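Local coordinates for aminopeptidase-like protein (Chaetomium thermophilum, PDB 5JM6) that probably acts as a zinc-dependent aminopeptidase of the M18 family, in a dodecamer linked to the Cvt pathway of selective autophagy, at residues Ile113-Gly118 with Gly328-Val333; Lys193-Asp198 with Lys263-Gln268. One frame throughout, in Å; residues are numbered along the deposited sequence.

Contact 1: residues Ile113-Gly118 with Gly328-Val333; sequences IAFTVG and GVIKLV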
ATOM      1  N   ILE A 113      -1.313   5.849  56.254  1.00 30.74           N
ATOM      2  CA  ILE A 113      -0.263   6.806  56.571  1.00 28.98           C
ATOM      3  C   ILE A 113       0.209   6.574  57.998  1.00 29.97           C
ATOM      4  O   ILE A 113      -0.577   6.685  58.935  1.00 32.80           O
ATOM      5  CB  ILE A 113      -0.754   8.258  56.424  1.00 25.98           C
ATOM      6  CG1 ILE A 113      -1.120   8.557  54.970  1.00 22.83           C
ATOM      7  CG2 ILE A 113       0.296   9.237  56.932  1.00 25.69           C
ATOM      8  CD1 ILE A 113      -1.835   9.874  54.787  1.00 23.81           C
ATOM      9  N   ALA A 114       1.486   6.245  58.158  1.00 29.14           N
ATOM     10  CA  ALA A 114       2.059   6.015  59.480  1.00 24.46           C
ATOM     11  C   ALA A 114       3.175   7.012  59.754  1.00 30.12           C
ATOM     12  O   ALA A 114       3.942   7.355  58.852  1.00 33.55           O
ATOM     13  CB  ALA A 114       2.577   4.591  59.596  1.00 24.45           C
ATOM     14  N   PHE A 115       3.269   7.481  60.993  1.00 29.08           N
ATOM     15  CA  PHE A 115       4.285   8.465  61.337  1.00 29.13           C
ATOM     16  C   PHE A 115       4.698   8.416  62.803  1.00 31.80           C
ATOM     17  O   PHE A 115       3.941   7.960  63.663  1.00 30.12           O
ATOM     18  CB  PHE A 115       3.801   9.878  60.981  1.00 26.54           C
ATOM     19  CG  PHE A 115       2.565  10.309  61.724  1.00 28.30           C
ATOM     20  CD1 PHE A 115       1.306   9.927  61.288  1.00 30.10           C
ATOM     21  CD2 PHE A 115       2.662  11.110  62.851  1.00 31.13           C
ATOM     22  CE1 PHE A 115       0.168  10.326  61.967  1.00 29.59           C
ATOM     23  CE2 PHE A 115       1.527  11.514  63.535  1.00 29.23           C
ATOM     24  CZ  PHE A 115       0.280  11.119  63.093  1.00 28.96           C
ATOM     25  N   THR A 116       5.917   8.877  63.072  1.00 32.08           N
ATOM     26  CA  THR A 116       6.402   9.055  64.434  1.00 32.12           C
ATOM     27  C   THR A 116       6.753  10.516  64.666  1.00 29.68           C
ATOM     28  O   THR A 116       7.331  11.174  63.800  1.00 29.58           O
ATOM     29  CB  THR A 116       7.645   8.195  64.732  1.00 31.84           C
ATOM     30  OG1 THR A 116       8.787   8.755  64.072  1.00 35.65           O
ATOM     31  CG2 THR A 116       7.435   6.768  64.265  1.00 32.48           C
ATOM     32  N   VAL A 117       6.399  11.015  65.843  1.00 35.53           N
ATOM     33  CA  VAL A 117       6.671  12.396  66.213  1.00 34.24           C
ATOM     34  C   VAL A 117       7.931  12.453  67.069  1.00 37.90           C
ATOM     35  O   VAL A 117       7.992  11.820  68.118  1.00 42.97           O
ATOM     36  CB  VAL A 117       5.489  13.008  66.985  1.00 31.91           C
ATOM     37  CG1 VAL A 117       5.690  14.502  67.178  1.00 34.03           C
ATOM     38  CG2 VAL A 117       4.178  12.721  66.263  1.00 30.35           C
ATOM     39  N   GLY A 118       8.937  13.195  66.620  1.00 34.69           N
ATOM     40  CA  GLY A 118      10.174  13.315  67.373  1.00 34.60           C
ATOM     41  C   GLY A 118       9.946  13.917  68.748  1.00 39.38           C
ATOM     42  O   GLY A 118       9.033  14.719  68.934  1.00 37.76           O
ATOM     43  N   GLY A 328      13.821  16.275  65.978  1.00 32.87           N
ATOM     44  CA  GLY A 328      12.872  17.370  65.987  1.00 30.39           C
ATOM     45  C   GLY A 328      11.835  17.294  64.888  1.00 34.37           C
ATOM     46  O   GLY A 328      10.886  18.077  64.878  1.00 36.16           O
ATOM     47  N   VAL A 329      12.003  16.359  63.959  1.00 31.23           N
ATOM     48  CA  VAL A 329      11.071  16.268  62.848  1.00 28.12           C
ATOM     49  C   VAL A 329      10.057  15.149  63.040  1.00 35.73           C
ATOM     50  O   VAL A 329      10.179  14.327  63.948  1.00 33.80           O
ATOM     51  CB  VAL A 329      11.814  16.032  61.514  1.00 29.53           C
ATOM     52  CG1 VAL A 329      12.862  17.106  61.299  1.00 27.09           C
ATOM     53  CG2 VAL A 329      12.446  14.645  61.493  1.00 29.45           C
ATOM     54  N   ILE A 330       9.083  15.107  62.139  1.00 36.42           N
ATOM     55  CA  ILE A 330       8.131  14.011  62.070  1.00 29.01           C
ATOM     56  C   ILE A 330       8.580  13.093  60.944  1.00 30.75           C
ATOM     57  O   ILE A 330       8.919  13.557  59.856  1.00 30.57           O
ATOM     58  CB  ILE A 330       6.688  14.509  61.820  1.00 31.40           C
ATOM     59  CG1 ILE A 330       6.137  15.208  63.066  1.00 35.91           C
ATOM     60  CG2 ILE A 330       5.779  13.357  61.415  1.00 31.42           C
ATOM     61  CD1 ILE A 330       4.765  15.821  62.867  1.00 36.32           C
ATOM     62  N   LYS A 331       8.614  11.793  61.216  1.00 30.79           N
ATOM     63  CA  LYS A 331       8.989  10.812  60.207  1.00 34.04           C
ATOM     64  C   LYS A 331       7.749  10.066  59.747  1.00 32.62           C
ATOM     65  O   LYS A 331       7.075   9.428  60.547  1.00 35.18           O
ATOM     66  CB  LYS A 331      10.032   9.843  60.757  1.00 27.98           C
ATOM     67  CG  LYS A 331      11.342  10.512  61.111  1.00 24.25           C
ATOM     68  CD  LYS A 331      12.228   9.588  61.916  1.00 26.38           C
ATOM     69  CE  LYS A 331      13.433  10.334  62.455  1.00 27.07           C
ATOM     70  NZ  LYS A 331      14.445   9.401  63.013  1.00 34.62           N
ATOM     71  N   LEU A 332       7.462  10.144  58.452  1.00 27.81           N
ATOM     72  CA  LEU A 332       6.168   9.726  57.928  1.00 29.76           C
ATOM     73  C   LEU A 332       6.296   8.878  56.666  1.00 29.76           C
ATOM     74  O   LEU A 332       7.139   9.142  55.810  1.00 30.22           O
ATOM     75  CB  LEU A 332       5.306  10.966  57.649  1.00 28.56           C
ATOM     76  CG  LEU A 332       3.849  10.854  57.188  1.00 31.78           C
ATOM     77  CD1 LEU A 332       3.070  12.082  57.643  1.00 20.41           C
ATOM     78  CD2 LEU A 332       3.739  10.692  55.674  1.00 23.08           C
ATOM     79  N   VAL A 333       5.447   7.861  56.559  1.00 31.80           N
ATOM     80  CA  VAL A 333       5.336   7.073  55.338  1.00 33.00           C
ATOM     81  C   VAL A 333       3.877   7.035  54.894  1.00 34.30           C
ATOM     82  O   VAL A 333       2.983   6.753  55.695  1.00 29.06           O
ATOM     83  CB  VAL A 333       5.859   5.635  55.522  1.00 30.75           C
ATOM     84  CG1 VAL A 333       5.735   4.855  54.221  1.00 26.52           C
ATOM     85  CG2 VAL A 333       7.303   5.647  56.000  1.00 27.67           C
TER
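The ammonium nitrogen of K331 has three partners: salt bridges to D508 and D327, and a hydrogen bond to the carbonyl of K322. The extended lysine chain carries NZ away from strand 113-117, leaving K331 CB beside T116 OG1 at 3.7 Å. Strands 113-117 and 330-333 pair antiparallel, their short axes 4.6 Å apart at the closest. A114 and V333 exchange two bonds, V333 N to A114 O being the straighter at 2.8 Å, with the donor almost on the C=O axis. T116 and K331 form the second hydrogen-bonded pair, and G118 N reaches V329 O from above the carbonyl plane at 3.2 Å. Of the two pairs without such bonds, F115 opposite L332 is the tighter, CB to CB 3.8 Å. Because F115 CG lies between its backbone N and carbonyl carbon (chi1 62°), the ring leads away from the partner strand. L332 CG, anti to the backbone N, sits 3.9 Å from I113 CG2. At L332 an alanine would remove CG and both methyls, and would probably loosen the packing on I113 and on L354 of helix 353-368. I113, F115, V117 and L332 face helix 353-368, A114, K331 and V333 face helix 305-320, and strands 102-107 and 127-133 flank the pair, as in the central sheet of an alpha/beta/alpha sandwich.

Contact 2: residues Lys193-Asp198 with Lys263-Gln268; sequences KLVKVD and KLILSQ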
ATOM      1  N   LYS A 193     -14.562  -8.190  55.469  1.00 34.65           N
ATOM      2  CA  LYS A 193     -13.669  -9.292  55.816  1.00 36.70           C
ATOM      3  C   LYS A 193     -12.745  -9.630  54.649  1.00 42.92           C
ATOM      4  O   LYS A 193     -13.109  -9.451  53.487  1.00 43.28           O
ATOM      5  CB  LYS A 193     -14.472 -10.532  56.227  1.00 42.84           C
ATOM      6  CG  LYS A 193     -15.713 -10.239  57.069  1.00 48.61           C
ATOM      7  CD  LYS A 193     -15.370  -9.721  58.461  1.00 52.62           C
ATOM      8  CE  LYS A 193     -14.980 -10.848  59.402  1.00 58.12           C
ATOM      9  NZ  LYS A 193     -15.944 -11.980  59.330  1.00 57.76           N
ATOM     10  N   LEU A 194     -11.550 -10.121  54.965  1.00 42.95           N
ATOM     11  CA  LEU A 194     -10.578 -10.510  53.947  1.00 37.56           C
ATOM     12  C   LEU A 194     -10.700 -11.994  53.626  1.00 39.27           C
ATOM     13  O   LEU A 194     -11.015 -12.805  54.497  1.00 43.24           O
ATOM     14  CB  LEU A 194      -9.148 -10.200  54.396  1.00 40.61           C
ATOM     15  CG  LEU A 194      -8.719  -8.755  54.663  1.00 41.17           C
ATOM     16  CD1 LEU A 194      -7.214  -8.708  54.900  1.00 38.88           C
ATOM     17  CD2 LEU A 194      -9.119  -7.823  53.527  1.00 35.79           C
ATOM     18  N   VAL A 195     -10.463 -12.343  52.366  1.00 37.52           N
ATOM     19  CA  VAL A 195     -10.587 -13.724  51.926  1.00 39.92           C
ATOM     20  C   VAL A 195      -9.502 -14.057  50.904  1.00 41.82           C
ATOM     21  O   VAL A 195      -8.998 -13.179  50.202  1.00 42.34           O
ATOM     22  CB  VAL A 195     -11.988 -13.993  51.328  1.00 43.18           C
ATOM     23  CG1 VAL A 195     -12.098 -13.414  49.928  1.00 40.30           C
ATOM     24  CG2 VAL A 195     -12.289 -15.483  51.314  1.00 47.03           C
ATOM     25  N   LYS A 196      -9.092 -15.320  50.881  1.00 40.97           N
ATOM     26  CA  LYS A 196      -8.119 -15.786  49.911  1.00 41.39           C
ATOM     27  C   LYS A 196      -8.306 -17.277  49.660  1.00 41.24           C
ATOM     28  O   LYS A 196      -8.470 -18.042  50.608  1.00 48.45           O
ATOM     29  CB  LYS A 196      -6.715 -15.507  50.436  1.00 36.08           C
ATOM     30  CG  LYS A 196      -5.639 -15.337  49.396  1.00 42.97           C
ATOM     31  CD  LYS A 196      -4.279 -15.392  50.069  1.00 51.08           C
ATOM     32  CE  LYS A 196      -4.295 -14.674  51.415  1.00 44.97           C
ATOM     33  NZ  LYS A 196      -3.280 -15.247  52.341  1.00 44.88           N
ATOM     34  N   VAL A 197      -8.219 -17.712  48.409  1.00 39.77           N
ATOM     35  CA  VAL A 197      -8.256 -19.145  48.140  1.00 47.13           C
ATOM     36  C   VAL A 197      -6.817 -19.619  47.957  1.00 48.12           C
ATOM     37  O   VAL A 197      -6.027 -18.980  47.261  1.00 44.92           O
ATOM     38  CB  VAL A 197      -9.128 -19.489  46.914  1.00 44.14           C
ATOM     39  CG1 VAL A 197      -9.039 -20.973  46.598  1.00 43.61           C
ATOM     40  CG2 VAL A 197     -10.578 -19.096  47.172  1.00 33.27           C
ATOM     41  N   ASP A 198      -6.481 -20.732  48.605  1.00 49.02           N
ATOM     42  CA  ASP A 198      -5.091 -21.156  48.763  1.00 54.54           C
ATOM     43  C   ASP A 198      -4.560 -22.023  47.624  1.00 48.76           C
ATOM     44  O   ASP A 198      -3.411 -22.464  47.662  1.00 48.48           O
ATOM     45  CB  ASP A 198      -4.931 -21.908  50.086  1.00 62.22           C
ATOM     46  CG  ASP A 198      -5.218 -21.034  51.289  1.00 69.96           C
ATOM     47  OD1 ASP A 198      -4.970 -19.812  51.207  1.00 66.32           O
ATOM     48  OD2 ASP A 198      -5.693 -21.566  52.314  1.00 73.59           O
ATOM     49  N   LYS A 263     -20.009 -20.372  47.460  1.00 43.92           N
ATOM     50  CA  LYS A 263     -19.915 -21.384  48.509  1.00 41.72           C
ATOM     51  C   LYS A 263     -18.493 -21.495  49.037  1.00 44.38           C
ATOM     52  O   LYS A 263     -18.281 -21.699  50.232  1.00 46.24           O
ATOM     53  CB  LYS A 263     -20.371 -22.754  48.009  1.00 36.42           C
ATOM     54  CG  LYS A 263     -21.798 -22.830  47.515  1.00 37.88           C
ATOM     55  CD  LYS A 263     -22.106 -24.254  47.086  1.00 38.19           C
ATOM     56  CE  LYS A 263     -22.904 -24.290  45.799  1.00 49.66           C
ATOM     57  NZ  LYS A 263     -22.906 -25.651  45.193  1.00 59.50           N
ATOM     58  N   LEU A 264     -17.521 -21.369  48.140  1.00 43.64           N
ATOM     59  CA  LEU A 264     -16.125 -21.450  48.538  1.00 45.26           C
ATOM     60  C   LEU A 264     -15.787 -20.274  49.446  1.00 47.26           C
ATOM     61  O   LEU A 264     -15.157 -20.447  50.485  1.00 44.49           O
ATOM     62  CB  LEU A 264     -15.207 -21.476  47.313  1.00 41.93           C
ATOM     63  CG  LEU A 264     -13.818 -22.077  47.541  1.00 47.01           C
ATOM     64  CD1 LEU A 264     -13.940 -23.523  47.992  1.00 46.93           C
ATOM     65  CD2 LEU A 264     -12.969 -21.979  46.283  1.00 44.12           C
ATOM     66  N   ILE A 265     -16.237 -19.082  49.063  1.00 43.84           N
ATOM     67  CA  ILE A 265     -15.999 -17.883  49.858  1.00 39.80           C
ATOM     68  C   ILE A 265     -16.717 -17.948  51.213  1.00 44.47           C
ATOM     69  O   ILE A 265     -16.164 -17.524  52.227  1.00 55.06           O
ATOM     70  CB  ILE A 265     -16.436 -16.610  49.092  1.00 44.29           C
ATOM     71  CG1 ILE A 265     -15.574 -16.416  47.839  1.00 39.79           C
ATOM     72  CG2 ILE A 265     -16.361 -15.379  49.985  1.00 37.76           C
ATOM     73  CD1 ILE A 265     -14.083 -16.352  48.109  1.00 35.15           C
ATOM     74  N   LEU A 266     -17.932 -18.492  51.239  1.00 43.97           N
ATOM     75  CA  LEU A 266     -18.690 -18.570  52.491  1.00 49.71           C
ATOM     76  C   LEU A 266     -18.026 -19.479  53.524  1.00 52.48           C
ATOM     77  O   LEU A 266     -18.080 -19.199  54.721  1.00 52.10           O
ATOM     78  CB  LEU A 266     -20.122 -19.057  52.248  1.00 45.02           C
ATOM     79  CG  LEU A 266     -21.180 -18.136  51.636  1.00 48.23           C
ATOM     80  CD1 LEU A 266     -22.345 -18.972  51.136  1.00 42.86           C
ATOM     81  CD2 LEU A 266     -21.666 -17.104  52.642  1.00 55.18           C
ATOM     82  N   SER A 267     -17.417 -20.571  53.073  1.00 50.82           N
ATOM     83  CA  SER A 267     -16.768 -21.486  54.006  1.00 48.77           C
ATOM     84  C   SER A 267     -15.520 -20.839  54.601  1.00 47.59           C
ATOM     85  O   SER A 267     -15.250 -20.987  55.792  1.00 54.79           O
ATOM     86  CB  SER A 267     -16.409 -22.808  53.324  1.00 46.63           C
ATOM     87  OG  SER A 267     -15.100 -22.769  52.787  1.00 63.32           O
ATOM     88  N   GLN A 268     -14.771 -20.117  53.769  1.00 47.32           N
ATOM     89  CA  GLN A 268     -13.568 -19.420  54.223  1.00 44.40           C
ATOM     90  C   GLN A 268     -13.891 -18.417  55.320  1.00 46.15           C
ATOM     91  O   GLN A 268     -13.084 -18.179  56.216  1.00 48.70           O
ATOM     92  CB  GLN A 268     -12.885 -18.689  53.066  1.00 50.00           C
ATOM     93  CG  GLN A 268     -12.599 -19.542  51.851  1.00 56.70           C
ATOM     94  CD  GLN A 268     -11.241 -20.200  51.900  1.00 56.97           C
ATOM     95  OE1 GLN A 268     -10.311 -19.687  52.522  1.00 60.98           O
ATOM     96  NE2 GLN A 268     -11.115 -21.344  51.239  1.00 49.57           N
TER
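V195 and V197 of segment 193-198 carry the close-packed half of this strand-on-helix contact. V195 points at the helix, and its CG2, anti to the backbone N, meets I265 CD1 at 3.8 Å and the aliphatic root of Q268, CB, at 3.7 Å. CG2 thus meets two residues of the helix, both crossing the valine at roughly a right angle. Two residues further on, V197 CG2 lies 3.8 Å from L264 CD2, again crosswise. The axes of strand 193-196 and helix 263-268 come no closer than 8.7 Å and are inclined at 120°, so branched tips bridge the gap and the backbones stay well separated. The rest is looser: K263 and S267 are exposed on the helix, S267 OG bonding back to L264 O within its own helical turn, while K196 on the strand points away from the helix, its NZ making a weak hydrogen bond to the carbonyl of H64. L264 remains partly exposed even in the assembly, although it also packs on L295 of a second subunit. Strand 190-196 borders the six-stranded antiparallel sheet; helix 259-268 lies across that sheet, I265 also touching V180 and W280 on the neighbouring strands, while L194 and K196 rest on helix 68-81 on the other side.

Contact 2 is nested in the chain within the loop closed by contact 1, yet the two do not touch: their centres are 36 Å apart and their nearest atoms about 16 Å. Each belongs to a different sheet, contact 1 to the mixed nine-stranded one and contact 2 to the antiparallel six-stranded one, whose strands all fall between the zinc ligands H133 and D306. The chain thus leaves the metal site, builds the second sheet and returns. Contact 1 is the nearer to the metals, the V333 side chain lying about 11 Å from that of H133, and strand 330-336 runs on toward the zinc ligand E340. Contact 2 lies away from the site, beside a subunit interface.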